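Local coordinates for uncharacterized protein (PDB 5L0L), which is of unknown function but carries a HIT-related domain, here crystallised as one piece of a longer, probably membrane-anchored protein from Legionella pneumophila, at residues 28-31 with 35-38; 17-22 with 54-59; 146-151 with 176-181; 140-145 with 183-188. All coordinates share one frame; numbering follows the deposited sequence.

Contacts 1 and 2 share the six-stranded antiparallel sheet of the HIT-related domain. Contact 1 is the hairpin of strands 25-31 and 35-41; contact 2 lays a loop against the next strand, 51-58, with centres about 9 Å apart. They are stitched together by the backbone, Ser38 N lying 2.8 Å from Arg54 O. Contacts 3 and 4 both clamp the loop after strand 128-134 to helix 176-194, with centres about 8 Å apart, and they touch where Glu178 CG meets Gly144 O at 3.4 Å. The two pairs lie about 23 to 25 Å apart, centre to centre.

Contact 1 (28-31 with 35-38); sequences VITV and YHYS
The imidazole of His36 meets Thr30 at its edge, where OG1 lies in the ring plane 2.9 Å from ND1 in a hydrogen bond that either partner could donate. On the other side of this antiparallel beta hairpin, the Tyr37 ring has the carbonyl oxygen of Ile29 in plane at its edge, while CG2 of Val31 reaches CE1 obliquely at 3.5 Å. Val31 O lies near the edge of the Tyr35 ring.

The hairpin is formed by strands 25-31 and 35-41, neighbours in the six-stranded antiparallel sheet, whose short segments run at 155° to one another. Ile29 with Tyr37 and Val31 with Tyr35 are hydrogen-bonded pairs; Thr30 with His36 and Val28 with Ser38 are non-hydrogen-bonded ones. Both hydrogen-bonded pairs are closed in the two directions, with Val31 N to Tyr35 O measuring 2.7 Å and Tyr35 N to Val31 O 3.0 Å.

Ile29, Val31, Tyr35 and Tyr37 face helix 73-92, where Leu85 and Val82 cover the two aliphatic residues and the Tyr37 hydroxyl bonds Glu75 O. Thr30 and His36 run alongside each other on the reverse face of the sheet. Thr30 OG1 stands anti to its own carbonyl carbon (chi1 -63°), which brings the hydroxyl to His36 ND1; Thr30 CG2 lies 3.6 Å from the same ND1.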
loop_
_atom_site.group_PDB
_atom_site.type_symbol
_atom_site.label_atom_id
_atom_site.label_comp_id
_atom_site.label_asym_id
_atom_site.label_seq_id
_atom_site.Cartn_x
_atom_site.Cartn_y
_atom_site.Cartn_z
ATOM N N VAL A 28 17.405 6.880 -7.019
ATOM C CA VAL A 28 17.304 5.508 -7.449
ATOM C C VAL A 28 17.805 4.624 -6.302
ATOM O O VAL A 28 18.823 4.919 -5.657
ATOM C CB VAL A 28 18.078 5.251 -8.764
ATOM C CG1 VAL A 28 18.128 3.775 -9.105
ATOM C CG2 VAL A 28 17.434 6.020 -9.923
ATOM N N ILE A 29 17.081 3.538 -6.056
ATOM C CA ILE A 29 17.335 2.634 -4.936
ATOM C C ILE A 29 17.416 1.209 -5.487
ATOM O O ILE A 29 16.505 0.773 -6.195
ATOM C CB ILE A 29 16.263 2.778 -3.848
ATOM C CG1 ILE A 29 16.143 4.288 -3.509
ATOM C CG2 ILE A 29 16.580 1.854 -2.664
ATOM C CD1 ILE A 29 15.296 4.739 -2.339
ATOM N N THR A 30 18.525 0.520 -5.172
ATOM C CA THR A 30 18.770 -0.849 -5.641
ATOM C C THR A 30 18.642 -1.800 -4.464
ATOM O O THR A 30 19.201 -1.544 -3.393
ATOM C CB THR A 30 20.148 -0.998 -6.287
ATOM O OG1 THR A 30 20.205 -0.161 -7.443
ATOM C CG2 THR A 30 20.390 -2.461 -6.728
ATOM N N VAL A 31 17.870 -2.866 -4.666
ATOM C CA VAL A 31 17.553 -3.834 -3.635
ATOM C C VAL A 31 18.319 -5.145 -3.928
ATOM O O VAL A 31 18.205 -5.684 -5.034
ATOM C CB VAL A 31 16.050 -4.160 -3.600
ATOM C CG1 VAL A 31 15.744 -5.206 -2.535
ATOM C CG2 VAL A 31 15.253 -2.893 -3.309
ATOM N N TYR A 35 17.645 -5.459 -8.004
ATOM C CA TYR A 35 16.370 -4.848 -8.421
ATOM C C TYR A 35 16.451 -3.338 -8.245
ATOM O O TYR A 35 16.779 -2.863 -7.149
ATOM C CB TYR A 35 15.210 -5.446 -7.639
ATOM C CG TYR A 35 15.096 -6.947 -7.825
ATOM C CD1 TYR A 35 14.481 -7.494 -8.955
ATOM C CD2 TYR A 35 15.648 -7.824 -6.886
ATOM C CE1 TYR A 35 14.396 -8.881 -9.135
ATOM C CE2 TYR A 35 15.563 -9.212 -7.053
ATOM C CZ TYR A 35 14.945 -9.731 -8.177
ATOM O OH TYR A 35 14.883 -11.103 -8.327
ATOM N N HIS A 36 16.197 -2.606 -9.324
ATOM C CA HIS A 36 16.377 -1.141 -9.344
ATOM C C HIS A 36 15.011 -0.446 -9.329
ATOM O O HIS A 36 14.130 -0.799 -10.131
ATOM C CB HIS A 36 17.100 -0.709 -10.614
ATOM C CG HIS A 36 18.395 -1.420 -10.843
ATOM N ND1 HIS A 36 19.485 -1.255 -10.016
ATOM C CD2 HIS A 36 18.768 -2.315 -11.792
ATOM C CE1 HIS A 36 20.477 -2.026 -10.446
ATOM N NE2 HIS A 36 20.068 -2.675 -11.520
ATOM N N TYR A 37 14.869 0.555 -8.470
ATOM C CA TYR A 37 13.608 1.308 -8.281
ATOM C C TYR A 37 13.863 2.814 -8.313
ATOM O O TYR A 37 14.915 3.261 -7.850
ATOM C CB TYR A 37 12.968 0.937 -6.933
ATOM C CG TYR A 37 12.655 -0.536 -6.812
ATOM C CD1 TYR A 37 13.627 -1.430 -6.388
ATOM C CD2 TYR A 37 11.406 -1.035 -7.164
ATOM C CE1 TYR A 37 13.370 -2.790 -6.286
ATOM C CE2 TYR A 37 11.138 -2.402 -7.078
ATOM C CZ TYR A 37 12.135 -3.274 -6.663
ATOM O OH TYR A 37 11.875 -4.620 -6.588
ATOM N N SER A 38 12.944 3.586 -8.892
ATOM C CA SER A 38 12.982 5.041 -8.853
ATOM C C SER A 38 11.979 5.581 -7.844
ATOM O O SER A 38 10.929 4.983 -7.633
ATOM C CB SER A 38 12.683 5.663 -10.217
ATOM O OG SER A 38 11.383 5.392 -10.638
#

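Contact 2 (17-22 with 54-59); sequences IDYTRA and RYLNEG
Apolar contact comes first: the Tyr19 ring and the Leu56 side chain cross at about a right angle, and the Leu56 methyl CD2 comes to 3.6 Å from Tyr19 CE1. Leu56 CD1 lies 4.0 Å from Tyr19 OH. Tyr19 CG sits between its backbone N and carbonyl carbon (chi1 74°), which swings the ring from the loop toward strand 51-58.

The cationic group is held by the chain around it. Arg54 bends at chi2 (-91°) and its NE donates to Tyr55 O at 3.0 Å; that oxygen lies in the guanidinium plane, although the donor stands above the carbonyl plane. Leu56 CD2 rests over one face of the guanidinium, 3.6 Å from the plane and displaced toward the rim. Arg54 NH2 bonds Ser16 O, just before the loop segment, while across the contact Arg54 NH1 packs against Tyr19 CB, at 3.9 Å.

On the strand, Leu56 and Asn57 both face His36 in a classic beta bulge. Between 17-22 and 54-59 the contact is thus made by van der Waals packing: Leu56 CD2 fills the angle between phenol and guanidinium, and the carbonyl oxygens of Tyr55 and Ser16 would ease the arginine's charge.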
loop_
_atom_site.group_PDB
_atom_site.type_symbol
_atom_site.label_atom_id
_atom_site.label_comp_id
_atom_site.label_asym_id
_atom_site.label_seq_id
_atom_site.Cartn_x
_atom_site.Cartn_y
_atom_site.Cartn_z
ATOM N N ILE A 17 9.642 5.716 -19.842
ATOM C CA ILE A 17 11.033 5.311 -20.007
ATOM C C ILE A 17 11.927 6.494 -19.658
ATOM O O ILE A 17 12.840 6.345 -18.842
ATOM C CB ILE A 17 11.302 4.754 -21.439
ATOM C CG1 ILE A 17 10.435 3.494 -21.673
ATOM C CG2 ILE A 17 12.799 4.460 -21.647
ATOM C CD1 ILE A 17 10.540 2.877 -23.054
ATOM N N ASP A 18 11.646 7.663 -20.246
ATOM C CA ASP A 18 12.384 8.906 -19.936
ATOM C C ASP A 18 11.758 9.537 -18.685
ATOM O O ASP A 18 11.230 10.666 -18.714
ATOM C CB ASP A 18 12.373 9.869 -21.136
ATOM C CG ASP A 18 13.303 11.083 -20.948
ATOM O OD1 ASP A 18 14.139 11.112 -20.008
ATOM O OD2 ASP A 18 13.179 12.029 -21.752
ATOM N N TYR A 19 11.830 8.793 -17.586
ATOM C CA TYR A 19 11.069 9.147 -16.372
ATOM C C TYR A 19 11.570 10.373 -15.627
ATOM O O TYR A 19 10.783 10.964 -14.840
ATOM C CB TYR A 19 10.991 7.963 -15.405
ATOM C CG TYR A 19 12.274 7.650 -14.658
ATOM C CD1 TYR A 19 13.244 6.784 -15.184
ATOM C CD2 TYR A 19 12.496 8.197 -13.397
ATOM C CE1 TYR A 19 14.406 6.501 -14.473
ATOM C CE2 TYR A 19 13.642 7.926 -12.695
ATOM C CZ TYR A 19 14.590 7.076 -13.222
ATOM O OH TYR A 19 15.713 6.838 -12.475
ATOM N N THR A 20 12.845 10.753 -15.854
ATOM C CA THR A 20 13.437 11.924 -15.146
ATOM C C THR A 20 13.138 13.255 -15.811
ATOM O O THR A 20 13.358 14.285 -15.176
ATOM C CB THR A 20 14.987 11.856 -14.957
ATOM O OG1 THR A 20 15.639 12.003 -16.228
ATOM C CG2 THR A 20 15.427 10.549 -14.276
ATOM N N ARG A 21 12.631 13.242 -17.052
ATOM C CA ARG A 21 12.408 14.479 -17.829
ATOM C C ARG A 21 11.423 15.441 -17.180
ATOM O O ARG A 21 11.565 16.652 -17.331
ATOM C CB ARG A 21 11.926 14.167 -19.266
ATOM C CG ARG A 21 11.859 15.390 -20.195
ATOM C CD ARG A 21 11.362 15.028 -21.593
ATOM N NE ARG A 21 10.052 14.346 -21.540
ATOM C CZ ARG A 21 9.729 13.174 -22.111
ATOM N NH1 ARG A 21 8.488 12.695 -21.952
ATOM N NH2 ARG A 21 10.597 12.480 -22.859
ATOM N N ALA A 22 10.440 14.919 -16.448
ATOM C CA ALA A 22 9.515 15.772 -15.690
ATOM C C ALA A 22 10.208 16.613 -14.609
ATOM O O ALA A 22 9.611 17.578 -14.119
ATOM C CB ALA A 22 8.383 14.939 -15.091
ATOM N N ARG A 54 8.680 3.281 -8.252
ATOM C CA ARG A 54 8.500 2.505 -9.460
ATOM C C ARG A 54 9.656 1.538 -9.705
ATOM O O ARG A 54 10.826 1.885 -9.537
ATOM C CB ARG A 54 8.294 3.444 -10.658
ATOM C CG ARG A 54 8.290 2.774 -12.030
ATOM C CD ARG A 54 9.672 2.757 -12.611
ATOM N NE ARG A 54 9.720 2.260 -13.999
ATOM C CZ ARG A 54 9.666 3.021 -15.103
ATOM N NH1 ARG A 54 9.547 4.350 -15.054
ATOM N NH2 ARG A 54 9.743 2.428 -16.277
ATOM N N TYR A 55 9.306 0.322 -10.104
ATOM C CA TYR A 55 10.308 -0.687 -10.431
ATOM C C TYR A 55 10.786 -0.414 -11.847
ATOM O O TYR A 55 9.980 -0.428 -12.780
ATOM C CB TYR A 55 9.652 -2.067 -10.362
ATOM C CG TYR A 55 10.513 -3.213 -10.829
ATOM C CD1 TYR A 55 11.817 -3.361 -10.381
ATOM C CD2 TYR A 55 9.983 -4.192 -11.680
ATOM C CE1 TYR A 55 12.605 -4.443 -10.817
ATOM C CE2 TYR A 55 10.757 -5.277 -12.099
ATOM C CZ TYR A 55 12.072 -5.376 -11.678
ATOM O OH TYR A 55 12.849 -6.477 -12.085
ATOM N N LEU A 56 12.080 -0.169 -11.993
ATOM C CA LEU A 56 12.690 0.105 -13.288
ATOM C C LEU A 56 13.024 -1.188 -14.035
ATOM O O LEU A 56 12.539 -1.416 -15.131
ATOM C CB LEU A 56 13.969 0.944 -13.104
ATOM C CG LEU A 56 13.802 2.324 -12.487
ATOM C CD1 LEU A 56 15.136 2.883 -11.961
ATOM C CD2 LEU A 56 13.192 3.256 -13.515
ATOM N N ASN A 57 13.861 -2.004 -13.424
ATOM C CA ASN A 57 14.395 -3.204 -14.071
ATOM C C ASN A 57 15.245 -4.017 -13.117
ATOM O O ASN A 57 15.585 -3.573 -12.019
ATOM C CB ASN A 57 15.260 -2.803 -15.288
ATOM C CG ASN A 57 16.534 -2.095 -14.887
ATOM O OD1 ASN A 57 16.512 -1.072 -14.209
ATOM N ND2 ASN A 57 17.659 -2.626 -15.317
ATOM N N GLU A 58 15.642 -5.197 -13.592
ATOM C CA GLU A 58 16.505 -6.108 -12.860
ATOM C C GLU A 58 17.820 -6.224 -13.653
ATOM O O GLU A 58 17.786 -6.291 -14.881
ATOM C CB GLU A 58 15.794 -7.461 -12.732
ATOM C CG GLU A 58 16.658 -8.613 -12.291
ATOM C CD GLU A 58 17.447 -9.250 -13.431
ATOM O OE1 GLU A 58 16.843 -9.480 -14.516
ATOM O OE2 GLU A 58 18.659 -9.512 -13.235
ATOM N N GLY A 59 18.957 -6.232 -12.960
ATOM C CA GLY A 59 20.268 -6.422 -13.604
ATOM C C GLY A 59 20.460 -5.391 -14.707
ATOM O O GLY A 59 20.328 -4.193 -14.457
#

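Contact 3 (146-151 with 176-181); sequences PLRGPE and EEELKA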
loop_
_atom_site.group_PDB
_atom_site.type_symbol
_atom_site.label_atom_id
_atom_site.label_comp_id
_atom_site.label_asym_id
_atom_site.label_seq_id
_atom_site.Cartn_x
_atom_site.Cartn_y
_atom_site.Cartn_z
ATOM N N PRO A 146 2.462 24.188 1.217
ATOM C CA PRO A 146 1.379 23.622 2.029
ATOM C C PRO A 146 1.206 22.146 1.662
ATOM O O PRO A 146 1.373 21.780 0.498
ATOM C CB PRO A 146 0.126 24.401 1.588
ATOM C CG PRO A 146 0.624 25.508 0.759
ATOM C CD PRO A 146 2.003 25.248 0.309
ATOM N N LEU A 147 0.895 21.337 2.650
ATOM C CA LEU A 147 0.700 19.921 2.423
ATOM C C LEU A 147 -0.397 19.644 1.395
ATOM O O LEU A 147 -0.199 18.861 0.471
ATOM C CB LEU A 147 0.371 19.222 3.749
ATOM C CG LEU A 147 0.199 17.684 3.653
ATOM C CD1 LEU A 147 1.532 17.024 3.316
ATOM C CD2 LEU A 147 -0.389 17.136 4.957
ATOM N N ARG A 148 -1.536 20.324 1.561
ATOM C CA ARG A 148 -2.734 20.111 0.763
ATOM C C ARG A 148 -3.299 18.705 0.973
ATOM O O ARG A 148 -2.823 17.949 1.831
ATOM C CB ARG A 148 -2.477 20.415 -0.729
ATOM C CG ARG A 148 -1.945 21.828 -0.960
ATOM C CD ARG A 148 -1.351 21.866 -2.351
ATOM N NE ARG A 148 -0.963 23.193 -2.725
ATOM C CZ ARG A 148 0.281 23.661 -2.841
ATOM N NH1 ARG A 148 1.366 22.935 -2.610
ATOM N NH2 ARG A 148 0.412 24.932 -3.172
ATOM N N GLY A 149 -4.339 18.350 0.229
ATOM C CA GLY A 149 -5.043 17.095 0.454
ATOM C C GLY A 149 -6.164 17.308 1.469
ATOM O O GLY A 149 -6.285 18.388 2.062
ATOM N N PRO A 150 -7.055 16.319 1.618
ATOM C CA PRO A 150 -8.169 16.449 2.544
ATOM C C PRO A 150 -7.729 16.358 3.993
ATOM O O PRO A 150 -6.680 15.765 4.313
ATOM C CB PRO A 150 -9.126 15.308 2.132
ATOM C CG PRO A 150 -8.331 14.390 1.310
ATOM C CD PRO A 150 -7.103 15.084 0.831
ATOM N N GLU A 151 -8.543 16.911 4.887
ATOM C CA GLU A 151 -8.244 16.796 6.317
ATOM C C GLU A 151 -8.174 15.332 6.786
ATOM O O GLU A 151 -8.919 14.520 6.272
ATOM C CB GLU A 151 -9.313 17.508 7.150
ATOM C CG GLU A 151 -9.163 18.998 7.088
ATOM C CD GLU A 151 -10.313 19.731 7.748
ATOM O OE1 GLU A 151 -11.191 19.092 8.341
ATOM O OE2 GLU A 151 -10.282 20.962 7.660
ATOM N N GLU A 176 6.390 25.722 -9.671
ATOM C CA GLU A 176 7.828 25.444 -9.946
ATOM C C GLU A 176 8.732 25.627 -8.716
ATOM O O GLU A 176 9.522 24.720 -8.425
ATOM C CB GLU A 176 8.373 26.268 -11.146
ATOM C CG GLU A 176 9.737 25.774 -11.670
ATOM C CD GLU A 176 10.396 26.637 -12.759
ATOM O OE1 GLU A 176 9.694 27.389 -13.484
ATOM O OE2 GLU A 176 11.658 26.559 -12.915
ATOM N N GLU A 177 8.649 26.761 -8.007
ATOM C CA GLU A 177 9.499 26.945 -6.838
ATOM C C GLU A 177 9.152 25.994 -5.713
ATOM O O GLU A 177 10.047 25.515 -5.003
ATOM C CB GLU A 177 9.469 28.406 -6.406
ATOM C CG GLU A 177 10.154 29.278 -7.442
ATOM C CD GLU A 177 11.560 28.807 -7.827
ATOM O OE1 GLU A 177 12.419 28.603 -6.922
ATOM O OE2 GLU A 177 11.823 28.645 -9.058
ATOM N N GLU A 178 7.866 25.672 -5.583
ATOM C CA GLU A 178 7.451 24.724 -4.548
ATOM C C GLU A 178 7.965 23.309 -4.826
ATOM O O GLU A 178 8.410 22.632 -3.910
ATOM C CB GLU A 178 5.916 24.706 -4.400
ATOM C CG GLU A 178 5.408 26.022 -3.833
ATOM C CD GLU A 178 3.898 26.104 -3.718
ATOM O OE1 GLU A 178 3.181 25.076 -3.798
ATOM O OE2 GLU A 178 3.426 27.250 -3.530
ATOM N N LEU A 179 7.931 22.914 -6.092
ATOM C CA LEU A 179 8.468 21.608 -6.513
ATOM C C LEU A 179 9.952 21.523 -6.158
ATOM O O LEU A 179 10.411 20.537 -5.568
ATOM C CB LEU A 179 8.261 21.375 -7.993
ATOM C CG LEU A 179 8.899 20.114 -8.602
ATOM C CD1 LEU A 179 8.406 18.850 -7.898
ATOM C CD2 LEU A 179 8.604 20.109 -10.096
ATOM N N LYS A 180 10.685 22.562 -6.518
ATOM C CA LYS A 180 12.124 22.586 -6.209
ATOM C C LYS A 180 12.391 22.480 -4.692
ATOM O O LYS A 180 13.280 21.746 -4.275
ATOM C CB LYS A 180 12.777 23.835 -6.790
ATOM C CG LYS A 180 12.907 23.792 -8.292
ATOM C CD LYS A 180 13.748 25.014 -8.738
ATOM C CE LYS A 180 13.199 25.845 -9.863
ATOM N NZ LYS A 180 13.902 25.599 -11.156
ATOM N N ALA A 181 11.624 23.206 -3.884
ATOM C CA ALA A 181 11.781 23.174 -2.420
ATOM C C ALA A 181 11.468 21.770 -1.860
ATOM O O ALA A 181 12.172 21.261 -1.018
ATOM C CB ALA A 181 10.872 24.209 -1.770
#
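Arg148 and Glu178 approach obliquely along their chains, yet their flat ends meet almost in one plane, the guanidinium and carboxylate being turned 23° apart. The guanidinium presents its NH1 and NH2 end to a single oxygen, Glu178 OE1. This salt bridge is forked rather than paired: NH2 donates over 2.8 Å to OE1 on the syn lone pair, and NH1 reaches the same OE1 at 3.0 Å nearly along the C-O axis of the carboxylate. The N-H...O angles are 147° from NH2 and 137° from NH1, both well off straight, as expected when two donors converge on one acceptor.

Two extended chains span the gap. Arg148 runs straight from CG to NE, and Glu178 is stretched beyond CG, which carries its carboxylate off the helix to the loop. Pro146 lies beside the pair: its CG lies 3.9 Å above one face of the guanidinium, offset toward the rim, and its CD comes within 4.3 Å of Glu178 OE1. Two bonds on one oxygen would concentrate the negative charge of the carboxylate there.

The bridge ties the loop after strand 128-134 to the first turn of helix 176-194, where Asn175 OD1 accepts from the Glu178 backbone N. Beyond Arg148 the loop bonds back to that strand through Pro150 O and Arg134, and Glu151 packs on Phe109 of the second subunit.

Contact 4 (140-145 with 183-188); sequences EYIAGV and LAMFKL
Ile142 carries the apolar part of this contact, wedging from a beta turn against helix 176-194 of the HIT-related domain. Its CG1 lies 4.0 Å from CG of Met185, present here as selenomethionine, and the two side chains run antiparallel past one another. Met185 CB also faces the isoleucine, at 4.1 Å from Ile142 CG2. Met185 CG stands anti to the backbone N (chi1 -169°), and the chain then bends at chi2 and chi3, so the part that touches is its base, CB and CG.

The aromatic contact is made by the tip of the same isoleucine. Ile142 meets Phe186 roughly perpendicularly, with the methyl CD1 near the plane of the ring, at its edge. Phe186 in turn meets Tyr90 edge-to-face and touches Ile26 of strand 25-31, so that the isoleucine packs, through Phe186, onto the layer between helix 176-194 and the sheet.

Polar bonds shape the loop itself, none of them crossing to 183-188. A type II turn runs from Ile142 to Val145, closed by Val145 N to Ile142 O at 2.9 Å, and Gly144 takes the positive phi (89°) of its third position. Tyr49 OH bonds both Ile142 N and Val145 O and so ties the two ends of the turn together. At the ring edge, Ile142 CD1 lies 3.9 Å from Phe186 CE1 and 4.1 Å from CD1 of the same ring.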
loop_
_atom_site.group_PDB
_atom_site.type_symbol
_atom_site.label_atom_id
_atom_site.label_comp_id
_atom_site.label_asym_id
_atom_site.label_seq_id
_atom_site.Cartn_x
_atom_site.Cartn_y
_atom_site.Cartn_z
ATOM N N GLU A 140 2.650 24.308 6.175
ATOM C CA GLU A 140 3.829 24.131 5.304
ATOM C C GLU A 140 4.872 23.303 6.036
ATOM O O GLU A 140 5.825 23.845 6.608
ATOM C CB GLU A 140 4.340 25.503 4.814
ATOM C CG GLU A 140 3.212 26.242 4.047
ATOM C CD GLU A 140 3.684 27.477 3.275
ATOM O OE1 GLU A 140 4.731 28.050 3.620
ATOM O OE2 GLU A 140 2.969 27.871 2.316
ATOM N N TYR A 141 4.690 21.986 5.996
ATOM C CA TYR A 141 5.613 21.041 6.637
ATOM C C TYR A 141 7.013 21.178 6.019
ATOM O O TYR A 141 8.039 21.006 6.712
ATOM C CB TYR A 141 5.097 19.598 6.567
ATOM C CG TYR A 141 3.876 19.337 7.405
ATOM C CD1 TYR A 141 2.596 19.530 6.896
ATOM C CD2 TYR A 141 3.989 18.869 8.712
ATOM C CE1 TYR A 141 1.465 19.276 7.670
ATOM C CE2 TYR A 141 2.857 18.636 9.501
ATOM C CZ TYR A 141 1.602 18.840 8.981
ATOM O OH TYR A 141 0.500 18.597 9.769
ATOM N N ILE A 142 7.052 21.500 4.734
ATOM C CA ILE A 142 8.254 21.977 4.053
ATOM C C ILE A 142 7.995 23.454 3.770
ATOM O O ILE A 142 6.950 23.791 3.210
ATOM C CB ILE A 142 8.467 21.185 2.772
ATOM C CG1 ILE A 142 8.760 19.717 3.119
ATOM C CG2 ILE A 142 9.566 21.789 1.943
ATOM C CD1 ILE A 142 8.767 18.784 1.927
ATOM N N ALA A 143 8.906 24.333 4.221
ATOM C CA ALA A 143 8.692 25.781 4.112
ATOM C C ALA A 143 8.331 26.215 2.690
ATOM O O ALA A 143 8.996 25.853 1.710
ATOM C CB ALA A 143 9.894 26.578 4.649
ATOM N N GLY A 144 7.218 26.937 2.584
ATOM C CA GLY A 144 6.713 27.470 1.309
ATOM C C GLY A 144 5.790 26.492 0.584
ATOM O O GLY A 144 5.259 26.818 -0.485
ATOM N N VAL A 145 5.572 25.294 1.142
ATOM C CA VAL A 145 4.789 24.278 0.413
ATOM C C VAL A 145 3.706 23.716 1.351
ATOM O O VAL A 145 3.980 22.843 2.164
ATOM C CB VAL A 145 5.672 23.127 -0.112
ATOM C CG1 VAL A 145 4.868 22.261 -1.087
ATOM C CG2 VAL A 145 6.985 23.607 -0.740
ATOM N N LEU A 183 11.407 18.849 -3.386
ATOM C CA LEU A 183 12.442 17.926 -3.903
ATOM C C LEU A 183 13.707 17.987 -3.072
ATOM O O LEU A 183 14.203 16.966 -2.593
ATOM C CB LEU A 183 12.809 18.280 -5.346
ATOM C CG LEU A 183 11.968 17.816 -6.528
ATOM C CD1 LEU A 183 12.435 18.441 -7.827
ATOM C CD2 LEU A 183 12.010 16.306 -6.686
ATOM N N ALA A 184 14.213 19.199 -2.871
ATOM C CA ALA A 184 15.435 19.387 -2.081
ATOM C C ALA A 184 15.271 18.806 -0.676
ATOM O O ALA A 184 16.199 18.161 -0.165
ATOM C CB ALA A 184 15.794 20.878 -2.026
HETATM N N MSE A 185 14.111 19.010 -0.041
HETATM C CA MSE A 185 13.920 18.504 1.323
HETATM C C MSE A 185 13.768 17.004 1.357
HETATM O O MSE A 185 14.280 16.362 2.276
HETATM C CB MSE A 185 12.763 19.217 2.017
HETATM C CG MSE A 185 12.677 18.944 3.507
HETATM SE SE MSE A 185 14.299 19.491 4.488
HETATM C CE MSE A 185 14.023 21.349 4.628
ATOM N N PHE A 186 13.058 16.421 0.377
ATOM C CA PHE A 186 12.975 14.952 0.307
ATOM C C PHE A 186 14.371 14.339 0.155
ATOM O O PHE A 186 14.702 13.375 0.851
ATOM C CB PHE A 186 12.047 14.472 -0.794
ATOM C CG PHE A 186 10.626 14.250 -0.326
ATOM C CD1 PHE A 186 9.816 15.324 -0.017
ATOM C CD2 PHE A 186 10.107 12.970 -0.183
ATOM C CE1 PHE A 186 8.508 15.141 0.431
ATOM C CE2 PHE A 186 8.787 12.778 0.249
ATOM C CZ PHE A 186 7.989 13.866 0.550
ATOM N N LYS A 187 15.187 14.922 -0.725
ATOM C CA LYS A 187 16.564 14.423 -0.910
ATOM C C LYS A 187 17.387 14.503 0.380
ATOM O O LYS A 187 18.040 13.543 0.762
ATOM C CB LYS A 187 17.279 15.182 -2.024
ATOM C CG LYS A 187 16.772 14.869 -3.405
ATOM C CD LYS A 187 17.423 15.750 -4.436
ATOM C CE LYS A 187 16.842 15.539 -5.828
ATOM N NZ LYS A 187 17.449 16.458 -6.827
ATOM N N LEU A 188 17.317 15.637 1.057
ATOM C CA LEU A 188 18.050 15.826 2.290
ATOM C C LEU A 188 17.596 14.872 3.388
ATOM O O LEU A 188 18.434 14.242 4.048
ATOM C CB LEU A 188 17.992 17.278 2.762
ATOM C CG LEU A 188 18.766 17.565 4.056
ATOM C CD1 LEU A 188 20.232 17.211 3.907
ATOM C CD2 LEU A 188 18.600 19.027 4.454
#